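Local coordinates for DUF1987 domain-containing protein (Pseudomonas aeruginosa, PDB 6K4F), which probably acts as the regulatory phosphoprotein of the SiaABC threonine phosphorylation pathway, which controls biofilm formation in response to carbon availability, at residues Ser4-Ile8 with Gln43-Trp47; Trp21-Ser27 with Arg57-Asp62; Ser32-Ser37 with Thr70-Lys74; Met76-Leu80 with Phe113-Phe119. One frame throughout, in Å; residues are numbered along the deposited sequence.

Contact 1: Ser4-Ile8 with Gln43-Trp47; sequences SDLHI and QVIDW
L6 and W47 meet at the middle of this contact, where the edge strand 6-8 runs nearly antiparallel to helical segment 43-47. The polar part is a single hydrogen bond: W47 NE1 donates to S4 O at 3.1 Å, with an N-H...O angle of 165°. The acceptor lies in the indole plane and the donor in the carbonyl plane of S4, so both flat groups are used edge-on and the rotation of the indole is well defined. W47 reaches the strand with CG anti to its own backbone N (chi1 -172°), which carries the ring out toward S4.

The apolar part begins on the indole face. L6 CB sits over the five-membered ring, 3.9 Å from its centroid, in a CH-pi contact. Further along, L6 CD2 touches CG2 of V44 at 4.0 Å, the two side chains crossing at about a right angle. I8 adds its terminal methyl, CD1, which comes within 3.7 Å of NE2 on the Q43 amide; that nitrogen is hydrogen-bonded to L40 O within the helix.

W47 also packs edge-to-face against W21, so the indole is held by L6 over one face, by S4 O at its edge and by a second tryptophan. The chemistry implies a mainly apolar interface in which one directional bond satisfies the indole N-H of a buried tryptophan and ties the N-terminal tail to the helix.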
loop_
_atom_site.group_PDB
_atom_site.type_symbol
_atom_site.label_atom_id
_atom_site.label_comp_id
_atom_site.label_asym_id
_atom_site.label_seq_id
_atom_site.Cartn_x
_atom_site.Cartn_y
_atom_site.Cartn_z
ATOM N N SER A 4 0.766 -14.079 10.861
ATOM C CA SER A 4 1.019 -12.956 11.746
ATOM C C SER A 4 0.664 -11.642 11.070
ATOM O O SER A 4 0.745 -11.504 9.848
ATOM C CB SER A 4 2.489 -12.914 12.164
ATOM O OG SER A 4 3.295 -12.536 11.056
ATOM N N ASP A 5 0.309 -10.659 11.886
ATOM C CA ASP A 5 0.135 -9.316 11.372
ATOM C C ASP A 5 1.493 -8.689 11.076
ATOM O O ASP A 5 2.528 -9.086 11.610
ATOM C CB ASP A 5 -0.596 -8.431 12.380
ATOM C CG ASP A 5 -2.036 -8.834 12.570
ATOM O OD1 ASP A 5 -2.574 -9.570 11.715
ATOM O OD2 ASP A 5 -2.614 -8.416 13.589
ATOM N N LEU A 6 1.462 -7.685 10.220
ATOM C CA LEU A 6 2.595 -6.810 9.984
ATOM C C LEU A 6 2.390 -5.552 10.815
ATOM O O LEU A 6 1.294 -4.974 10.816
ATOM C CB LEU A 6 2.677 -6.481 8.490
ATOM C CG LEU A 6 3.707 -5.523 7.892
ATOM C CD1 LEU A 6 5.059 -6.166 7.784
ATOM C CD2 LEU A 6 3.217 -5.124 6.512
ATOM N N HIS A 7 3.424 -5.133 11.534
ATOM C CA HIS A 7 3.272 -3.967 12.399
ATOM C C HIS A 7 4.591 -3.205 12.440
ATOM O O HIS A 7 5.500 -3.554 13.195
ATOM C CB HIS A 7 2.821 -4.366 13.799
ATOM C CG HIS A 7 2.477 -3.189 14.653
ATOM N ND1 HIS A 7 3.393 -2.576 15.480
ATOM C CD2 HIS A 7 1.334 -2.470 14.759
ATOM C CE1 HIS A 7 2.822 -1.548 16.080
ATOM N NE2 HIS A 7 1.573 -1.462 15.662
ATOM N N ILE A 8 4.678 -2.146 11.643
ATOM C CA ILE A 8 5.865 -1.308 11.556
ATOM C C ILE A 8 5.537 0.023 12.221
ATOM O O ILE A 8 4.704 0.788 11.697
ATOM C CB ILE A 8 6.295 -1.100 10.095
ATOM C CG1 ILE A 8 6.243 -2.418 9.336
ATOM C CG2 ILE A 8 7.681 -0.434 10.011
ATOM C CD1 ILE A 8 7.163 -3.475 9.907
ATOM N N GLN A 43 9.787 -6.173 3.489
ATOM C CA GLN A 43 8.942 -7.022 4.321
ATOM C C GLN A 43 7.458 -6.791 4.048
ATOM O O GLN A 43 6.646 -7.697 4.285
ATOM C CB GLN A 43 9.257 -6.768 5.793
ATOM C CG GLN A 43 8.921 -5.351 6.230
ATOM C CD GLN A 43 9.653 -4.895 7.469
ATOM O OE1 GLN A 43 9.886 -5.682 8.416
ATOM N NE2 GLN A 43 10.005 -3.599 7.500
ATOM N N VAL A 44 7.084 -5.594 3.579
ATOM C CA VAL A 44 5.684 -5.324 3.240
ATOM C C VAL A 44 5.308 -6.044 1.958
ATOM O O VAL A 44 4.248 -6.677 1.858
ATOM C CB VAL A 44 5.441 -3.810 3.117
ATOM C CG1 VAL A 44 3.940 -3.522 2.815
ATOM C CG2 VAL A 44 5.931 -3.094 4.365
ATOM N N ILE A 45 6.167 -5.935 0.946
ATOM C CA ILE A 45 5.981 -6.693 -0.283
ATOM C C ILE A 45 5.850 -8.171 0.040
ATOM O O ILE A 45 4.946 -8.864 -0.448
ATOM C CB ILE A 45 7.153 -6.418 -1.245
ATOM C CG1 ILE A 45 7.119 -4.951 -1.691
ATOM C CG2 ILE A 45 7.105 -7.356 -2.443
ATOM C CD1 ILE A 45 8.348 -4.514 -2.481
ATOM N N ASP A 46 6.752 -8.672 0.886
ATOM C CA ASP A 46 6.723 -10.075 1.276
ATOM C C ASP A 46 5.397 -10.439 1.928
ATOM O O ASP A 46 4.798 -11.469 1.607
ATOM C CB ASP A 46 7.896 -10.356 2.223
ATOM C CG ASP A 46 8.171 -11.835 2.403
ATOM O OD1 ASP A 46 7.474 -12.482 3.219
ATOM O OD2 ASP A 46 9.098 -12.348 1.737
ATOM N N TRP A 47 4.922 -9.603 2.858
ATOM C CA TRP A 47 3.664 -9.895 3.540
ATOM C C TRP A 47 2.507 -9.955 2.548
ATOM O O TRP A 47 1.652 -10.846 2.622
ATOM C CB TRP A 47 3.414 -8.840 4.623
ATOM C CG TRP A 47 2.247 -9.122 5.536
ATOM C CD1 TRP A 47 2.277 -9.790 6.718
ATOM C CD2 TRP A 47 0.886 -8.719 5.335
ATOM N NE1 TRP A 47 1.018 -9.838 7.272
ATOM C CE2 TRP A 47 0.147 -9.177 6.448
ATOM C CE3 TRP A 47 0.223 -8.008 4.330
ATOM C CZ2 TRP A 47 -1.231 -8.967 6.572
ATOM C CZ3 TRP A 47 -1.143 -7.793 4.454
ATOM C CH2 TRP A 47 -1.856 -8.263 5.570
#

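Contact 2: Trp21-Ser27 with Arg57-Asp62; sequences WQAGRLS and RPLELD
R57 reaches across to W21 with the end of its guanidinium, NH1 and NH2 both donating to the single acceptor W21 O, NH2 at 2.9 Å. That oxygen lies in the guanidinium plane, while only NH1 sits in the carbonyl plane; the chain bends at chi3 (-60°) to bring the group round. The indole of W21 is turned 52° from the guanidinium and crosses the arginine at about a right angle.

R25 and E60 behave differently. They lie side by side, pointing the same way, and OE1 of E60 sits over a face of the R25 guanidinium in a salt bridge of 2.6 Å to NH2. R96 binds the same carboxylate oxygen, so E60 is shared between two arginines. On the other face of the sheet L26 CB rests 4.0 Å from L61 CD1, beneath helices 37-53 and 70-88.

Backbone bonds hold the strands parallel: E60 N to G24 O, L26 N to E60 O and D62 N to L26 O. Before them, a water bridges A23 O and P58 O. G24, at positive phi, forms with R25 a G1 beta bulge opposite D20, and the paired strands are the two ends of a beta-alpha-beta crossover through helix 37-53.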
loop_
_atom_site.group_PDB
_atom_site.type_symbol
_atom_site.label_atom_id
_atom_site.label_comp_id
_atom_site.label_asym_id
_atom_site.label_seq_id
_atom_site.Cartn_x
_atom_site.Cartn_y
_atom_site.Cartn_z
ATOM N N TRP A 21 -3.918 -9.435 9.100
ATOM C CA TRP A 21 -4.014 -10.651 8.294
ATOM C C TRP A 21 -5.443 -11.138 8.189
ATOM O O TRP A 21 -5.876 -11.607 7.129
ATOM C CB TRP A 21 -3.159 -11.759 8.898
ATOM C CG TRP A 21 -3.120 -13.000 8.072
ATOM C CD1 TRP A 21 -3.990 -14.061 8.116
ATOM C CD2 TRP A 21 -2.165 -13.306 7.054
ATOM N NE1 TRP A 21 -3.611 -15.015 7.198
ATOM C CE2 TRP A 21 -2.493 -14.576 6.537
ATOM C CE3 TRP A 21 -1.055 -12.632 6.536
ATOM C CZ2 TRP A 21 -1.752 -15.182 5.524
ATOM C CZ3 TRP A 21 -0.319 -13.238 5.529
ATOM C CH2 TRP A 21 -0.670 -14.501 5.038
ATOM N N GLN A 22 -6.171 -11.048 9.299
ATOM C CA GLN A 22 -7.484 -11.660 9.396
ATOM C C GLN A 22 -8.540 -10.797 8.746
ATOM O O GLN A 22 -9.525 -11.299 8.195
ATOM C CB GLN A 22 -7.824 -11.847 10.848
ATOM C CG GLN A 22 -7.774 -13.243 11.288
ATOM C CD GLN A 22 -8.201 -13.200 12.665
ATOM O OE1 GLN A 22 -9.145 -12.448 12.927
ATOM N NE2 GLN A 22 -7.586 -13.956 13.565
ATOM N N ALA A 23 -8.398 -9.492 8.898
ATOM C CA ALA A 23 -9.239 -8.536 8.210
ATOM C C ALA A 23 -8.857 -8.374 6.747
ATOM O O ALA A 23 -9.652 -7.832 5.972
ATOM C CB ALA A 23 -9.170 -7.190 8.927
ATOM N N GLY A 24 -7.684 -8.856 6.343
ATOM C CA GLY A 24 -7.228 -8.635 4.988
ATOM C C GLY A 24 -7.140 -7.156 4.675
ATOM O O GLY A 24 -7.737 -6.675 3.705
ATOM N N ARG A 25 -6.421 -6.419 5.517
ATOM C CA ARG A 25 -6.284 -4.978 5.392
ATOM C C ARG A 25 -4.824 -4.609 5.540
ATOM O O ARG A 25 -4.172 -5.021 6.504
ATOM C CB ARG A 25 -7.099 -4.234 6.452
ATOM C CG ARG A 25 -8.508 -3.959 6.031
ATOM C CD ARG A 25 -9.228 -3.026 7.000
ATOM N NE ARG A 25 -10.411 -2.376 6.423
ATOM C CZ ARG A 25 -11.386 -2.981 5.740
ATOM N NH1 ARG A 25 -11.391 -4.294 5.536
ATOM N NH2 ARG A 25 -12.393 -2.260 5.268
ATOM N N LEU A 26 -4.315 -3.820 4.604
ATOM C CA LEU A 26 -2.988 -3.234 4.738
ATOM C C LEU A 26 -3.156 -1.722 4.798
ATOM O O LEU A 26 -3.698 -1.111 3.861
ATOM C CB LEU A 26 -2.082 -3.661 3.583
ATOM C CG LEU A 26 -0.685 -3.054 3.601
ATOM C CD1 LEU A 26 0.042 -3.512 4.876
ATOM C CD2 LEU A 26 0.074 -3.485 2.364
ATOM N N SER A 27 -2.705 -1.124 5.894
ATOM C CA SER A 27 -2.865 0.299 6.167
ATOM C C SER A 27 -1.501 0.953 6.329
ATOM O O SER A 27 -0.588 0.351 6.902
ATOM C CB SER A 27 -3.688 0.525 7.451
ATOM O OG SER A 27 -4.972 -0.088 7.339
ATOM N N ARG A 57 -8.884 -14.754 0.149
ATOM C CA ARG A 57 -9.676 -13.684 0.727
ATOM C C ARG A 57 -9.316 -12.337 0.096
ATOM O O ARG A 57 -8.233 -12.174 -0.471
ATOM C CB ARG A 57 -9.470 -13.636 2.241
ATOM C CG ARG A 57 -10.219 -14.729 2.987
ATOM C CD ARG A 57 -10.006 -14.641 4.488
ATOM N NE ARG A 57 -8.596 -14.773 4.851
ATOM C CZ ARG A 57 -7.893 -13.822 5.454
ATOM N NH1 ARG A 57 -8.473 -12.670 5.759
ATOM N NH2 ARG A 57 -6.616 -14.019 5.749
ATOM N N PRO A 58 -10.218 -11.362 0.164
ATOM C CA PRO A 58 -9.918 -10.047 -0.417
ATOM C C PRO A 58 -8.871 -9.297 0.394
ATOM O O PRO A 58 -8.745 -9.469 1.610
ATOM C CB PRO A 58 -11.268 -9.325 -0.383
ATOM C CG PRO A 58 -12.290 -10.416 -0.211
ATOM C CD PRO A 58 -11.617 -11.447 0.617
ATOM N N LEU A 59 -8.103 -8.464 -0.304
ATOM C CA LEU A 59 -7.124 -7.581 0.322
ATOM C C LEU A 59 -7.505 -6.134 0.038
ATOM O O LEU A 59 -7.796 -5.773 -1.113
ATOM C CB LEU A 59 -5.709 -7.875 -0.191
ATOM C CG LEU A 59 -4.574 -7.045 0.436
ATOM C CD1 LEU A 59 -4.547 -7.187 1.959
ATOM C CD2 LEU A 59 -3.213 -7.415 -0.160
ATOM N N GLU A 60 -7.536 -5.316 1.084
ATOM C CA GLU A 60 -7.871 -3.900 0.983
ATOM C C GLU A 60 -6.689 -3.074 1.458
ATOM O O GLU A 60 -6.125 -3.362 2.518
ATOM C CB GLU A 60 -9.088 -3.554 1.841
ATOM C CG GLU A 60 -10.427 -3.895 1.248
ATOM C CD GLU A 60 -11.471 -2.858 1.610
ATOM O OE1 GLU A 60 -11.578 -2.519 2.807
ATOM O OE2 GLU A 60 -12.171 -2.370 0.699
ATOM N N LEU A 61 -6.316 -2.046 0.694
ATOM C CA LEU A 61 -5.286 -1.102 1.129
ATOM C C LEU A 61 -5.945 0.201 1.562
ATOM O O LEU A 61 -6.770 0.756 0.825
ATOM C CB LEU A 61 -4.262 -0.829 0.016
ATOM C CG LEU A 61 -2.977 -1.653 0.115
ATOM C CD1 LEU A 61 -3.309 -3.095 -0.158
ATOM C CD2 LEU A 61 -1.942 -1.140 -0.874
ATOM N N ASP A 62 -5.572 0.699 2.744
ATOM C CA ASP A 62 -6.051 1.996 3.231
ATOM C C ASP A 62 -4.851 2.891 3.514
ATOM O O ASP A 62 -4.139 2.699 4.508
ATOM C CB ASP A 62 -6.917 1.846 4.472
ATOM C CG ASP A 62 -7.734 3.089 4.752
ATOM O OD1 ASP A 62 -8.811 3.248 4.137
ATOM O OD2 ASP A 62 -7.286 3.922 5.569
HETATM O O HOH W 1 -10.747 -9.635 3.584
#

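Contact 3: Ser32-Ser37 with Thr70-Lys74; sequences SYPENS and TSSIK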
loop_
_atom_site.group_PDB
_atom_site.type_symbol
_atom_site.label_atom_id
_atom_site.label_comp_id
_atom_site.label_asym_id
_atom_site.label_seq_id
_atom_site.Cartn_x
_atom_site.Cartn_y
_atom_site.Cartn_z
ATOM N N SER A 32 7.183 9.017 4.040
ATOM C CA SER A 32 8.136 7.958 3.756
ATOM C C SER A 32 9.270 8.634 2.987
ATOM O O SER A 32 9.191 8.815 1.771
ATOM C CB SER A 32 7.459 6.841 2.969
ATOM O OG SER A 32 8.278 5.702 2.866
ATOM N N TYR A 33 10.312 9.039 3.706
ATOM C CA TYR A 33 11.582 9.401 3.077
ATOM C C TYR A 33 12.733 8.701 3.789
ATOM O O TYR A 33 13.653 9.347 4.299
ATOM C CB TYR A 33 11.772 10.919 3.036
ATOM C CG TYR A 33 11.455 11.696 4.291
ATOM C CD1 TYR A 33 10.152 12.051 4.604
ATOM C CD2 TYR A 33 12.471 12.119 5.139
ATOM C CE1 TYR A 33 9.864 12.785 5.748
ATOM C CE2 TYR A 33 12.197 12.855 6.276
ATOM C CZ TYR A 33 10.896 13.185 6.577
ATOM O OH TYR A 33 10.634 13.914 7.709
ATOM N N PRO A 34 12.717 7.367 3.835
ATOM C CA PRO A 34 13.830 6.649 4.448
ATOM C C PRO A 34 15.050 6.680 3.549
ATOM O O PRO A 34 14.962 6.928 2.345
ATOM C CB PRO A 34 13.294 5.226 4.596
ATOM C CG PRO A 34 12.365 5.070 3.496
ATOM C CD PRO A 34 11.738 6.425 3.257
ATOM N N GLU A 35 16.204 6.426 4.165
ATOM C CA GLU A 35 17.436 6.278 3.399
ATOM C C GLU A 35 17.428 4.982 2.600
ATOM O O GLU A 35 17.867 4.952 1.446
ATOM C CB GLU A 35 18.643 6.324 4.334
ATOM C CG GLU A 35 18.541 5.372 5.519
ATOM C CD GLU A 35 19.160 5.940 6.780
ATOM O OE1 GLU A 35 18.685 5.598 7.884
ATOM O OE2 GLU A 35 20.122 6.731 6.667
ATOM N N ASN A 36 16.905 3.912 3.183
ATOM C CA ASN A 36 16.864 2.601 2.544
ATOM C C ASN A 36 15.404 2.163 2.483
ATOM O O ASN A 36 14.872 1.619 3.456
ATOM C CB ASN A 36 17.731 1.607 3.318
ATOM C CG ASN A 36 17.986 0.330 2.550
ATOM O OD1 ASN A 36 17.138 -0.135 1.786
ATOM N ND2 ASN A 36 19.167 -0.250 2.749
ATOM N N SER A 37 14.750 2.394 1.342
ATOM C CA SER A 37 13.330 2.066 1.257
ATOM C C SER A 37 13.084 0.574 1.104
ATOM O O SER A 37 12.063 0.073 1.587
ATOM C CB SER A 37 12.662 2.821 0.104
ATOM O OG SER A 37 12.530 4.199 0.411
ATOM N N THR A 70 11.597 9.316 -3.739
ATOM C CA THR A 70 11.675 8.554 -4.981
ATOM C C THR A 70 11.651 7.051 -4.726
ATOM O O THR A 70 10.894 6.313 -5.369
ATOM C CB THR A 70 12.938 8.970 -5.740
ATOM O OG1 THR A 70 12.743 10.292 -6.261
ATOM C CG2 THR A 70 13.253 7.996 -6.894
ATOM N N SER A 71 12.462 6.573 -3.778
ATOM C CA SER A 71 12.540 5.129 -3.588
ATOM C C SER A 71 11.244 4.584 -2.989
ATOM O O SER A 71 10.864 3.441 -3.280
ATOM C CB SER A 71 13.764 4.769 -2.732
ATOM O OG SER A 71 13.665 5.316 -1.430
ATOM N N SER A 72 10.516 5.414 -2.226
ATOM C CA SER A 72 9.233 4.991 -1.666
ATOM C C SER A 72 8.165 4.902 -2.751
ATOM O O SER A 72 7.319 4.005 -2.732
ATOM C CB SER A 72 8.784 5.962 -0.571
ATOM O OG SER A 72 9.599 5.826 0.575
ATOM N N ILE A 73 8.197 5.825 -3.712
ATOM C CA ILE A 73 7.308 5.725 -4.869
ATOM C C ILE A 73 7.545 4.409 -5.601
ATOM O O ILE A 73 6.600 3.714 -5.975
ATOM C CB ILE A 73 7.502 6.942 -5.799
ATOM C CG1 ILE A 73 6.935 8.205 -5.150
ATOM C CG2 ILE A 73 6.854 6.687 -7.158
ATOM C CD1 ILE A 73 7.233 9.475 -5.936
ATOM N N LYS A 74 8.813 4.026 -5.787
ATOM C CA LYS A 74 9.100 2.769 -6.475
ATOM C C LYS A 74 8.612 1.567 -5.680
ATOM O O LYS A 74 8.098 0.598 -6.258
ATOM C CB LYS A 74 10.599 2.659 -6.744
ATOM C CG LYS A 74 11.092 3.789 -7.652
ATOM C CD LYS A 74 12.522 3.602 -8.072
ATOM C CE LYS A 74 12.876 4.599 -9.150
ATOM N NZ LYS A 74 12.686 4.043 -10.506
#
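S72, S37 and S71 carry most of the surface covered here, and the contact is made almost wholly of serine hydroxyls. S72, in the first turn of helix 70-88, is the most engaged. Its OG accepts a hydrogen bond of 2.6 Å from S32 OG. N69, the residue just ahead of the helix, steadies both sides of the contact, its OD1 hydrogen-bonded to the same S72 oxygen and its ND2 to P34 O. With two polar partners, the buried S72 hydroxyl is well satisfied, and S32 is tied through it to the helix start. Ring atom CD of P34 packs against S72 OG at 3.5 Å, adding an apolar flank.

S37 faces the helix from the opposite end of the loop, at the start of helix 37-53. Its OG comes only 2.4 Å from S71 OG; a hydrogen bond is possible with either hydroxyl as donor, but the distance is so short that its exact geometry is doubtful. A second approach, S37 OG to S72 OG at 3.4 Å, is weak at best. S71 puts its OG between backbone N and carbonyl carbon (chi1 63°), which turns the hydroxyl toward S37.

N36, the N-cap residue of helix 37-53, binds E39 N through OD1. The arrangement is thus a meeting of two helix N-termini, helix 37-53 after the short strand 31-32 and helix 70-88 after sheet strand 59-68, held together by a small network of hydroxyl and amide side chains.

Contact 4: Met76-Leu80 with Phe113-Phe119; sequences MMDIL and FREDCSF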
loop_
_atom_site.group_PDB
_atom_site.type_symbol
_atom_site.label_atom_id
_atom_site.label_comp_id
_atom_site.label_asym_id
_atom_site.label_seq_id
_atom_site.Cartn_x
_atom_site.Cartn_y
_atom_site.Cartn_z
ATOM N N MET A 76 6.075 1.491 -3.513
ATOM C CA MET A 76 4.613 1.408 -3.622
ATOM C C MET A 76 4.167 0.917 -4.996
ATOM O O MET A 76 3.197 0.161 -5.107
ATOM C CB MET A 76 3.989 2.760 -3.298
ATOM C CG MET A 76 4.334 3.206 -1.897
ATOM S SD MET A 76 3.340 2.321 -0.667
ATOM C CE MET A 76 1.746 2.233 -1.518
ATOM N N MET A 77 4.845 1.340 -6.064
ATOM C CA MET A 77 4.508 0.813 -7.384
ATOM C C MET A 77 4.680 -0.702 -7.428
ATOM O O MET A 77 3.882 -1.409 -8.059
ATOM C CB MET A 77 5.366 1.488 -8.450
ATOM C CG MET A 77 5.077 1.025 -9.858
ATOM S SD MET A 77 3.602 1.843 -10.490
ATOM C CE MET A 77 4.231 3.509 -10.538
ATOM N N ASP A 78 5.705 -1.219 -6.732
ATOM C CA ASP A 78 5.923 -2.660 -6.667
ATOM C C ASP A 78 4.766 -3.356 -5.965
ATOM O O ASP A 78 4.289 -4.400 -6.422
ATOM C CB ASP A 78 7.242 -2.972 -5.946
ATOM C CG ASP A 78 8.487 -2.615 -6.779
ATOM O OD1 ASP A 78 8.368 -2.409 -8.003
ATOM O OD2 ASP A 78 9.592 -2.562 -6.195
ATOM N N ILE A 79 4.302 -2.789 -4.851
ATOM C CA ILE A 79 3.127 -3.327 -4.169
ATOM C C ILE A 79 1.904 -3.276 -5.080
ATOM O O ILE A 79 1.173 -4.262 -5.231
ATOM C CB ILE A 79 2.889 -2.560 -2.858
ATOM C CG1 ILE A 79 4.023 -2.856 -1.857
ATOM C CG2 ILE A 79 1.525 -2.914 -2.276
ATOM C CD1 ILE A 79 4.016 -1.932 -0.640
ATOM N N LEU A 80 1.661 -2.125 -5.698
ATOM C CA LEU A 80 0.509 -1.996 -6.590
ATOM C C LEU A 80 0.599 -2.974 -7.755
ATOM O O LEU A 80 -0.414 -3.543 -8.177
ATOM C CB LEU A 80 0.404 -0.559 -7.098
ATOM C CG LEU A 80 0.100 0.483 -6.015
ATOM C CD1 LEU A 80 -0.044 1.887 -6.608
ATOM C CD2 LEU A 80 -1.144 0.094 -5.227
ATOM N N PHE A 113 -0.779 6.765 -9.958
ATOM C CA PHE A 113 -0.891 5.374 -9.533
ATOM C C PHE A 113 -2.227 4.783 -9.980
ATOM O O PHE A 113 -2.290 3.643 -10.456
ATOM C CB PHE A 113 -0.781 5.268 -8.007
ATOM C CG PHE A 113 0.628 5.375 -7.457
ATOM C CD1 PHE A 113 1.707 4.860 -8.139
ATOM C CD2 PHE A 113 0.842 5.962 -6.216
ATOM C CE1 PHE A 113 2.989 4.945 -7.606
ATOM C CE2 PHE A 113 2.113 6.047 -5.671
ATOM C CZ PHE A 113 3.191 5.538 -6.368
ATOM N N ARG A 114 -3.309 5.532 -9.798
ATOM C CA ARG A 114 -4.631 5.019 -10.164
ATOM C C ARG A 114 -4.692 4.622 -11.640
ATOM O O ARG A 114 -5.313 3.612 -11.999
ATOM C CB ARG A 114 -5.698 6.064 -9.846
ATOM C CG ARG A 114 -7.117 5.628 -10.185
ATOM C CD ARG A 114 -8.132 6.536 -9.534
ATOM N NE ARG A 114 -9.491 6.086 -9.817
ATOM C CZ ARG A 114 -10.310 6.677 -10.684
ATOM N NH1 ARG A 114 -9.919 7.763 -11.327
ATOM N NH2 ARG A 114 -11.528 6.196 -10.886
ATOM N N GLU A 115 -4.030 5.381 -12.509
ATOM C CA GLU A 115 -4.053 5.039 -13.923
ATOM C C GLU A 115 -3.353 3.719 -14.213
ATOM O O GLU A 115 -3.597 3.118 -15.265
ATOM C CB GLU A 115 -3.437 6.183 -14.730
ATOM C CG GLU A 115 -4.295 7.450 -14.652
ATOM C CD GLU A 115 -3.639 8.676 -15.261
ATOM O OE1 GLU A 115 -4.042 9.065 -16.380
ATOM O OE2 GLU A 115 -2.743 9.264 -14.616
ATOM N N ASP A 116 -2.499 3.241 -13.306
ATOM C CA ASP A 116 -1.830 1.966 -13.508
ATOM C C ASP A 116 -2.603 0.782 -12.940
ATOM O O ASP A 116 -2.160 -0.361 -13.105
ATOM C CB ASP A 116 -0.422 1.995 -12.875
ATOM C CG ASP A 116 0.425 3.173 -13.355
ATOM O OD1 ASP A 116 0.253 3.603 -14.521
ATOM O OD2 ASP A 116 1.272 3.665 -12.568
ATOM N N CYS A 117 -3.733 1.014 -12.270
ATOM C CA CYS A 117 -4.444 -0.031 -11.543
ATOM C C CYS A 117 -5.804 -0.288 -12.168
ATOM O O CYS A 117 -6.474 0.645 -12.599
ATOM C CB CYS A 117 -4.633 0.350 -10.074
ATOM S SG CYS A 117 -3.053 0.628 -9.246
ATOM N N SER A 118 -6.211 -1.557 -12.214
ATOM C CA SER A 118 -7.517 -1.895 -12.763
ATOM C C SER A 118 -8.533 -2.245 -11.688
ATOM O O SER A 118 -9.710 -2.441 -12.005
ATOM C CB SER A 118 -7.388 -3.056 -13.758
ATOM O OG SER A 118 -7.287 -4.296 -13.085
ATOM N N PHE A 119 -8.118 -2.318 -10.440
ATOM C CA PHE A 119 -9.025 -2.595 -9.340
ATOM C C PHE A 119 -9.562 -1.288 -8.786
ATOM O O PHE A 119 -9.011 -0.215 -9.061
ATOM C CB PHE A 119 -8.294 -3.387 -8.252
ATOM C CG PHE A 119 -6.946 -2.827 -7.891
ATOM C CD1 PHE A 119 -6.828 -1.820 -6.947
ATOM C CD2 PHE A 119 -5.794 -3.322 -8.480
ATOM C CE1 PHE A 119 -5.589 -1.306 -6.596
ATOM C CE2 PHE A 119 -4.542 -2.815 -8.139
ATOM C CZ PHE A 119 -4.439 -1.804 -7.199
#
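A Met-aromatic contact between M77 and F113 marks the packing of helix 70-88 against the end of helix 108-115 and the turn that follows it. The sulfur of M77 lies 5.4 Å from the F113 ring centroid, 75° off the ring normal, so it meets the ring at its edge. Its methyl does the touching: M77 CE is 3.5 Å from F113 CE1 and in the ring plane. Bends at chi2 and chi3 (80° and 66°) fold the methionine back to put it there, and the same methyl also lies 3.6 Å from D116 OD2.

L80 comes to the ring from a different direction. Its CD1 sits 4.1 Å from the F113 centroid, off-centre, in a CH-pi contact, with the two side chains at about a right angle. On its side turned from the ring, the same methyl reaches C117 SG at 4.2 Å, and the other branch, CD2, approaches F119 CZ at 4.3 Å. M76 adds its CB, 4.2 Å from F113 CZ.

Within the turn, C117 CB packs over one face of the F119 ring. M76 packs onto L63, L65 and L68 of strand 59-68, while L80 and F119 rest on L95 of strand 93-99. F113 packs on I73 as well as on the 76-80 turn, joining helix 108-115 to helix 70-88, which lies on strands 59-68 and 93-99.

In the fold
From the N terminus, segments 4-8, 21-27 and 32-37 open contacts 1, 2 and 3 in turn, and 43-47, 57-62 and 70-74 close them in the same order, so the three loops cross and none nests in another. Contact 4 follows in series, from 76-80 to 113-119. Contact 2 joins strands 25-29 and 59-68, and meets contact 1 where L6 and V44 pack on L26 and D5 probably bonds W21 N. Contact 3, about 17 Å from contact 1 by centres, joins the starts of helices 37-53 and 70-88; contact 4 ties helix 70-88 to the end of helix 108-115. I79 links contact 4 to V44 and I45 of contact 1 and to L61 of contact 2.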